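Local structure of proteasome assembly chaperone family protein (Pyrococcus furiosus DSM 3638, 3WZ2) at residues N38-A41 with K42-M46; L62-G66 with R67-P71; E216-E219 with E220-R224. The protein probably acts as an archaeal proteasome-assembly chaperone of the PAC2 family, and may also serve as a proteasome activator. One frame throughout, in Å; residues are numbered along the deposited sequence.

Contact 1 (N38-A41 with K42-M46); sequences NFLA and KELDM
The ring of Phe39 carries the aliphatic stem of Glu43 on one face: Glu43 CG stands 3.5 Å from the ring centroid, 22° off the normal and displaced toward the rim, a CH-pi contact. A bend at chi2 (-51°) lays the Glu43 carboxylate almost parallel to the ring, the two planes 7° apart. Glutamate suits this exposed turn because its methylenes cover the ring while its charge remains at the surface. One residue further on, Leu40 CD2 meets Leu44 CD1 at 4.2 Å, continuing the i to i+4 pairing on a more buried side. The helix then ends in a Schellman motif. Met46 N donates to Ala41 O at 3.0 Å and Asp45 N to Lys42 O at 3.1 Å, with Asp45 at positive phi. A water gives a second bond to Ala41 O and another to Met46 O, at 2.6 Å, so it bridges these two carbonyls across the cap. Around this end of helix 32-43, Leu40 packs on Val195 and Leu198 of helix 188-202, Phe39 and Leu44 touch Val206, and Ala41 and Met46 lie on Tyr75 of strand 72-77, with Met46 also reaching strand 80-85.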
loop_
_atom_site.group_PDB
_atom_site.type_symbol
_atom_site.label_atom_id
_atom_site.label_comp_id
_atom_site.label_asym_id
_atom_site.label_seq_id
_atom_site.Cartn_x
_atom_site.Cartn_y
_atom_site.Cartn_z
ATOM N N ASN B 38 -28.208 19.044 -0.356
ATOM C CA ASN B 38 -28.206 19.795 0.911
ATOM C C ASN B 38 -29.346 20.782 1.000
ATOM O O ASN B 38 -30.061 20.823 2.001
ATOM C CB ASN B 38 -26.887 20.506 1.132
ATOM C CG ASN B 38 -25.823 19.578 1.708
ATOM O OD1 ASN B 38 -25.798 19.334 2.914
ATOM N ND2 ASN B 38 -24.970 19.013 0.839
ATOM N N PHE B 39 -29.591 21.499 -0.090
ATOM C CA PHE B 39 -30.738 22.375 -0.137
ATOM C C PHE B 39 -32.023 21.610 0.085
ATOM O O PHE B 39 -32.849 21.995 0.897
ATOM C CB PHE B 39 -30.794 23.102 -1.463
ATOM C CG PHE B 39 -31.894 24.109 -1.532
ATOM C CD1 PHE B 39 -31.884 25.200 -0.666
ATOM C CD2 PHE B 39 -32.914 23.989 -2.443
ATOM C CE1 PHE B 39 -32.870 26.132 -0.713
ATOM C CE2 PHE B 39 -33.926 24.928 -2.485
ATOM C CZ PHE B 39 -33.897 26.007 -1.616
ATOM N N LEU B 40 -32.233 20.513 -0.640
ATOM C CA LEU B 40 -33.479 19.793 -0.458
ATOM C C LEU B 40 -33.682 19.250 0.921
ATOM O O LEU B 40 -34.815 19.182 1.387
ATOM C CB LEU B 40 -33.608 18.638 -1.423
ATOM C CG LEU B 40 -33.953 19.036 -2.843
ATOM C CD1 LEU B 40 -33.511 17.961 -3.815
ATOM C CD2 LEU B 40 -35.445 19.266 -2.945
ATOM N N ALA B 41 -32.624 18.765 1.546
ATOM C CA ALA B 41 -32.782 18.145 2.845
ATOM C C ALA B 41 -33.227 19.191 3.866
ATOM O O ALA B 41 -34.061 18.914 4.722
ATOM C CB ALA B 41 -31.482 17.522 3.279
ATOM N N LYS B 42 -32.660 20.389 3.744
ATOM C CA LYS B 42 -33.017 21.515 4.603
ATOM C C LYS B 42 -34.410 22.045 4.296
ATOM O O LYS B 42 -35.212 22.202 5.204
ATOM C CB LYS B 42 -31.976 22.616 4.474
ATOM C CG LYS B 42 -32.317 23.891 5.226
ATOM C CD LYS B 42 -31.237 24.952 5.041
ATOM C CE LYS B 42 -30.137 24.734 6.077
ATOM N NZ LYS B 42 -28.887 25.478 5.764
ATOM N N GLU B 43 -34.747 22.232 3.022
ATOM C CA GLU B 43 -36.057 22.780 2.672
ATOM C C GLU B 43 -37.220 21.861 2.977
ATOM O O GLU B 43 -38.325 22.331 3.244
ATOM C CB GLU B 43 -36.149 23.125 1.190
ATOM C CG GLU B 43 -35.445 24.388 0.798
ATOM C CD GLU B 43 -35.808 25.602 1.653
ATOM O OE1 GLU B 43 -36.905 26.159 1.438
ATOM O OE2 GLU B 43 -34.987 25.997 2.522
ATOM N N LEU B 44 -37.014 20.554 2.877
ATOM C CA LEU B 44 -38.052 19.595 3.232
ATOM C C LEU B 44 -38.021 19.219 4.714
ATOM O O LEU B 44 -38.722 18.292 5.115
ATOM C CB LEU B 44 -37.917 18.316 2.387
ATOM C CG LEU B 44 -38.192 18.514 0.887
ATOM C CD1 LEU B 44 -37.712 17.351 0.057
ATOM C CD2 LEU B 44 -39.690 18.744 0.643
ATOM N N ASP B 45 -37.189 19.895 5.505
ATOM C CA ASP B 45 -37.183 19.721 6.952
ATOM C C ASP B 45 -36.904 18.270 7.349
ATOM O O ASP B 45 -37.575 17.704 8.202
ATOM C CB ASP B 45 -38.519 20.195 7.549
ATOM C CG ASP B 45 -38.454 20.400 9.072
ATOM O OD1 ASP B 45 -37.422 20.904 9.576
ATOM O OD2 ASP B 45 -39.435 20.015 9.749
ATOM N N MET B 46 -35.893 17.666 6.738
ATOM C CA MET B 46 -35.657 16.246 6.942
ATOM C C MET B 46 -34.948 16.020 8.264
ATOM O O MET B 46 -34.203 16.863 8.702
ATOM C CB MET B 46 -34.844 15.679 5.782
ATOM C CG MET B 46 -35.606 15.770 4.478
ATOM S SD MET B 46 -34.976 14.613 3.264
ATOM C CE MET B 46 -36.325 14.542 2.122
HETATM O O HOH W 1 -33.033 19.038 7.779
#

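Contact 2 (L62-G66 with R67-P71); sequences LILEG and RPTPP
Ile63 lays its CD1 methyl against the ring of Pro68, 4.1 Å from Pro68 CB, the two side chains crossing at a slant on one face of a tight hairpin. Its CG1 branch lies anti to the carbonyl carbon (chi1 -49°), which sends CD1 across to the proline, while CG2 stands near the backbone of Arg67. The pair is a non-hydrogen-bonded one, a place that suits proline, since no amide hydrogen is asked of it here. An alanine at Ile63 would lose CD1, and the Pro68 ring would probably be left without its apolar cover within the hairpin.

On the other face Leu64 CD2 meets Thr69 CG2 at 3.7 Å, roughly at a right angle, and Leu62 CD2 rests 3.9 Å from Pro71 CB. The strands are tied by hydrogen-bonded pairs. Leu62 N gives a 2.7 Å bond to Thr69 O, whereas the return bond from Thr69 N is weak. Leu64 N donates to Arg67 O at 3.0 Å, and Arg67 N donates to Leu64 O. Between them runs a type I' turn, in which Glu65 and Gly66 both take positive phi; glycine adopts that backbone without strain, and Glu65 keeps its carboxylate at the surface.

On the face of Leu62 and Leu64, both touch Arg73 at the start of strand 72-77, and Leu64 also meets Tyr75; Pro71 bonds through its backbone to Asp86. Along the edge of strand 60-64, Leu62 and Ile63 pair antiparallel with a strand of a second subunit, so that the two-stranded sheet 60-64 and 67-69 runs on across the interface; there Gly66 O accepts from Asn140 of that subunit.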
loop_
_atom_site.group_PDB
_atom_site.type_symbol
_atom_site.label_atom_id
_atom_site.label_comp_id
_atom_site.label_asym_id
_atom_site.label_seq_id
_atom_site.Cartn_x
_atom_site.Cartn_y
_atom_site.Cartn_z
ATOM N N LEU B 62 -19.051 16.587 12.232
ATOM C CA LEU B 62 -19.534 17.906 11.854
ATOM C C LEU B 62 -20.586 18.322 12.830
ATOM O O LEU B 62 -21.429 17.513 13.213
ATOM C CB LEU B 62 -20.150 17.878 10.474
ATOM C CG LEU B 62 -19.183 17.849 9.328
ATOM C CD1 LEU B 62 -17.756 18.148 9.751
ATOM C CD2 LEU B 62 -19.251 16.564 8.534
ATOM N N ILE B 63 -20.534 19.566 13.263
ATOM C CA ILE B 63 -21.551 20.071 14.152
ATOM C C ILE B 63 -22.505 20.889 13.304
ATOM O O ILE B 63 -22.088 21.828 12.652
ATOM C CB ILE B 63 -20.980 20.940 15.277
ATOM C CG1 ILE B 63 -19.795 20.270 15.969
ATOM C CG2 ILE B 63 -22.064 21.275 16.276
ATOM C CD1 ILE B 63 -20.087 18.906 16.528
ATOM N N LEU B 64 -23.781 20.526 13.345
ATOM C CA LEU B 64 -24.835 21.208 12.601
ATOM C C LEU B 64 -25.962 21.490 13.571
ATOM O O LEU B 64 -26.504 20.557 14.166
ATOM C CB LEU B 64 -25.368 20.325 11.470
ATOM C CG LEU B 64 -24.759 20.213 10.084
ATOM C CD1 LEU B 64 -23.435 20.929 10.012
ATOM C CD2 LEU B 64 -24.619 18.776 9.599
ATOM N N GLU B 65 -26.276 22.770 13.781
ATOM C CA GLU B 65 -27.313 23.176 14.751
ATOM C C GLU B 65 -27.088 22.576 16.143
ATOM O O GLU B 65 -28.024 22.095 16.786
ATOM C CB GLU B 65 -28.699 22.764 14.234
ATOM C CG GLU B 65 -28.958 23.226 12.808
ATOM C CD GLU B 65 -30.434 23.256 12.436
ATOM O OE1 GLU B 65 -31.252 23.914 13.125
ATOM O OE2 GLU B 65 -30.768 22.603 11.438
ATOM N N GLY B 66 -25.833 22.562 16.592
ATOM C CA GLY B 66 -25.524 22.033 17.918
ATOM C C GLY B 66 -25.710 20.542 18.079
ATOM O O GLY B 66 -25.873 20.057 19.189
ATOM N N ARG B 67 -25.628 19.794 16.979
ATOM C CA ARG B 67 -25.673 18.338 17.022
ATOM C C ARG B 67 -24.485 17.761 16.268
ATOM O O ARG B 67 -24.191 18.173 15.149
ATOM C CB ARG B 67 -26.973 17.840 16.402
ATOM C CG ARG B 67 -28.176 18.163 17.261
ATOM C CD ARG B 67 -29.409 17.351 16.909
ATOM N NE ARG B 67 -30.593 17.989 17.482
ATOM C CZ ARG B 67 -31.330 18.909 16.859
ATOM N NH1 ARG B 67 -31.030 19.325 15.624
ATOM N NH2 ARG B 67 -32.379 19.427 17.482
ATOM N N PRO B 68 -23.798 16.786 16.875
ATOM C CA PRO B 68 -22.749 16.135 16.103
ATOM C C PRO B 68 -23.321 15.266 15.013
ATOM O O PRO B 68 -24.320 14.607 15.216
ATOM C CB PRO B 68 -22.003 15.285 17.126
ATOM C CG PRO B 68 -22.921 15.171 18.287
ATOM C CD PRO B 68 -23.810 16.369 18.282
ATOM N N THR B 69 -22.636 15.264 13.882
ATOM C CA THR B 69 -23.070 14.601 12.686
ATOM C C THR B 69 -21.886 13.979 11.968
ATOM O O THR B 69 -20.833 14.580 11.888
ATOM C CB THR B 69 -23.621 15.714 11.783
ATOM O OG1 THR B 69 -24.942 16.059 12.194
ATOM C CG2 THR B 69 -23.646 15.349 10.414
ATOM N N PRO B 70 -22.055 12.787 11.396
ATOM C CA PRO B 70 -20.965 12.197 10.640
ATOM C C PRO B 70 -20.927 12.750 9.235
ATOM O O PRO B 70 -21.896 13.330 8.771
ATOM C CB PRO B 70 -21.293 10.702 10.659
ATOM C CG PRO B 70 -22.770 10.676 10.714
ATOM C CD PRO B 70 -23.238 11.911 11.419
ATOM N N PRO B 71 -19.792 12.603 8.569
ATOM C CA PRO B 71 -19.604 13.250 7.286
ATOM C C PRO B 71 -20.360 12.610 6.146
ATOM O O PRO B 71 -20.581 13.287 5.149
ATOM C CB PRO B 71 -18.082 13.151 7.051
ATOM C CG PRO B 71 -17.632 12.037 7.905
ATOM C CD PRO B 71 -18.563 11.981 9.075
#

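Contact 3 (E216-E219 with E220-R224); sequences EMIE and EQLRR
Helix 215-221 and the following helix 223-235 belong to a C-terminal region predicted to form coiled coil, and Met217 and Gln221 face one another along its surface. Gln221 CG sits between the backbone N and the carbonyl carbon (chi1 61°), the crowded position, and comes within 3.4 Å of Met217 O. From there the chain runs extended, crossing the methionine so that Gln221 NE2 lies 3.9 Å from Met217 CE. The methionine's CG and terminal methyl thus lie beside the amide nitrogen, while the glutamine stem rests on backbone carbonyls; both residues are exposed, so a flexible and a polar chain suit the turn.

Ile218 and Leu222 make the apolar counterpart, lying side by side and pointing the same way, with Ile218 CG2 3.9 Å from Leu222 CD2. Backbone bonds of the i to i+4 kind support both pairs: Gln221 N to Met217 O is 2.8 Å and nearly straight at 172°, but Leu222 N to Ile218 O is weak.

A third interaction ties the two helices together. Arg223 approaches Glu220 side-on, and two of its nitrogens grip one oxygen: Arg223 NH2 is 2.8 Å from Glu220 OE2 and Arg223 NE 3.2 Å from the same atom. A bend at chi3 of the arginine (42°) brings the guanidinium round so that the oxygen lies in its plane, at the edge. The salt bridge probably eases the negative charge gathered by the glutamates of this turn. Glu219, on another side, is engaged by Arg185.

Leu222 also touches His34 and Ile35, which places this turn beside helix 32-43. A leucine packed against a neighbouring helix, with an i to i+3 salt bridge at the surface, is consistent with an amphipathic helix, as expected of a predicted coiled coil.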
loop_
_atom_site.group_PDB
_atom_site.type_symbol
_atom_site.label_atom_id
_atom_site.label_comp_id
_atom_site.label_asym_id
_atom_site.label_seq_id
_atom_site.Cartn_x
_atom_site.Cartn_y
_atom_site.Cartn_z
ATOM N N GLU B 216 -24.227 33.690 -4.447
ATOM C CA GLU B 216 -22.888 34.301 -4.314
ATOM C C GLU B 216 -22.210 33.794 -3.055
ATOM O O GLU B 216 -21.049 33.393 -3.087
ATOM C CB GLU B 216 -22.944 35.848 -4.332
ATOM C CG GLU B 216 -21.927 36.564 -3.424
ATOM C CD GLU B 216 -22.078 38.093 -3.403
ATOM O OE1 GLU B 216 -23.005 38.638 -4.053
ATOM O OE2 GLU B 216 -21.267 38.742 -2.715
ATOM N N MET B 217 -22.947 33.804 -1.953
ATOM C CA MET B 217 -22.422 33.363 -0.680
ATOM C C MET B 217 -22.027 31.878 -0.716
ATOM O O MET B 217 -20.946 31.503 -0.237
ATOM C CB MET B 217 -23.474 33.616 0.406
ATOM C CG MET B 217 -23.225 32.926 1.729
ATOM S SD MET B 217 -24.632 33.219 2.859
ATOM C CE MET B 217 -25.609 31.700 2.970
ATOM N N ILE B 218 -22.893 31.034 -1.282
ATOM C CA ILE B 218 -22.612 29.607 -1.381
ATOM C C ILE B 218 -21.375 29.357 -2.233
ATOM O O ILE B 218 -20.520 28.540 -1.881
ATOM C CB ILE B 218 -23.814 28.845 -1.963
ATOM C CG1 ILE B 218 -24.964 28.809 -0.944
ATOM C CG2 ILE B 218 -23.425 27.423 -2.333
ATOM C CD1 ILE B 218 -26.322 28.658 -1.595
ATOM N N GLU B 219 -21.252 30.081 -3.336
ATOM C CA GLU B 219 -20.076 29.943 -4.189
ATOM C C GLU B 219 -18.795 30.253 -3.434
ATOM O O GLU B 219 -17.771 29.578 -3.616
ATOM C CB GLU B 219 -20.179 30.833 -5.413
ATOM C CG GLU B 219 -19.069 30.579 -6.415
ATOM C CD GLU B 219 -19.421 31.175 -7.820
ATOM O OE1 GLU B 219 -18.541 31.317 -8.713
ATOM O OE2 GLU B 219 -20.608 31.524 -8.052
ATOM N N GLU B 220 -18.870 31.238 -2.550
ATOM C CA GLU B 220 -17.739 31.602 -1.719
ATOM C C GLU B 220 -17.443 30.592 -0.633
ATOM O O GLU B 220 -16.316 30.155 -0.506
ATOM C CB GLU B 220 -17.996 32.955 -1.071
ATOM C CG GLU B 220 -16.834 33.518 -0.274
ATOM C CD GLU B 220 -15.667 33.798 -1.195
ATOM O OE1 GLU B 220 -15.801 34.702 -2.051
ATOM O OE2 GLU B 220 -14.652 33.074 -1.102
ATOM N N GLN B 221 -18.437 30.222 0.157
ATOM C CA GLN B 221 -18.177 29.258 1.227
ATOM C C GLN B 221 -17.729 27.872 0.723
ATOM O O GLN B 221 -17.161 27.113 1.491
ATOM C CB GLN B 221 -19.347 29.124 2.198
ATOM C CG GLN B 221 -20.612 28.649 1.556
ATOM C CD GLN B 221 -21.682 28.254 2.554
ATOM O OE1 GLN B 221 -21.559 27.241 3.251
ATOM N NE2 GLN B 221 -22.751 29.052 2.624
ATOM N N LEU B 222 -17.998 27.522 -0.534
ATOM C CA LEU B 222 -17.683 26.181 -1.004
ATOM C C LEU B 222 -16.449 26.199 -1.876
ATOM O O LEU B 222 -16.044 25.154 -2.372
ATOM C CB LEU B 222 -18.855 25.527 -1.782
ATOM C CG LEU B 222 -19.969 24.607 -1.232
ATOM C CD1 LEU B 222 -20.329 25.193 0.091
ATOM C CD2 LEU B 222 -21.267 24.207 -1.969
ATOM N N ARG B 223 -15.836 27.365 -2.059
ATOM C CA ARG B 223 -14.733 27.482 -3.009
ATOM C C ARG B 223 -13.514 26.649 -2.572
ATOM O O ARG B 223 -12.821 26.086 -3.422
ATOM C CB ARG B 223 -14.351 28.955 -3.254
ATOM C CG ARG B 223 -13.064 29.128 -4.083
ATOM C CD ARG B 223 -12.590 30.591 -4.257
ATOM N NE ARG B 223 -12.724 31.331 -2.995
ATOM C CZ ARG B 223 -11.905 31.176 -1.945
ATOM N NH1 ARG B 223 -10.876 30.323 -1.985
ATOM N NH2 ARG B 223 -12.108 31.876 -0.833
ATOM N N ARG B 224 -13.288 26.530 -1.266
ATOM C CA ARG B 224 -12.200 25.684 -0.763
ATOM C C ARG B 224 -12.515 24.195 -0.990
ATOM O O ARG B 224 -11.707 23.484 -1.575
ATOM C CB ARG B 224 -11.804 26.001 0.703
ATOM C CG ARG B 224 -12.283 25.010 1.748
ATOM C CD ARG B 224 -11.630 25.142 3.113
ATOM N NE ARG B 224 -11.422 23.777 3.643
ATOM C CZ ARG B 224 -10.764 23.481 4.758
ATOM N NH1 ARG B 224 -10.258 24.448 5.517
ATOM N NH2 ARG B 224 -10.622 22.212 5.117
#

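In the fold
The three contacts differ in burial. Contact 2 is the most buried, though far from the centre of its own chain, and the only one to meet another subunit; its chemistry is that of strands, with backbone bonds and prolines against branched aliphatics. Contact 1 is partly buried: it closes a helix lying on the main sheet, combining apolar packing with a water-bridged cap. Contact 3 lies at the surface, where charge pairs accompany a modest apolar pair. None touches another directly, the nearest atoms of contacts 1 and 2 being about 6 Å apart. Yet contacts 1 and 2 both rest on Tyr75 of strand 72-77, and Leu222 of contact 3 packs on helix 32-43, which ends in contact 1.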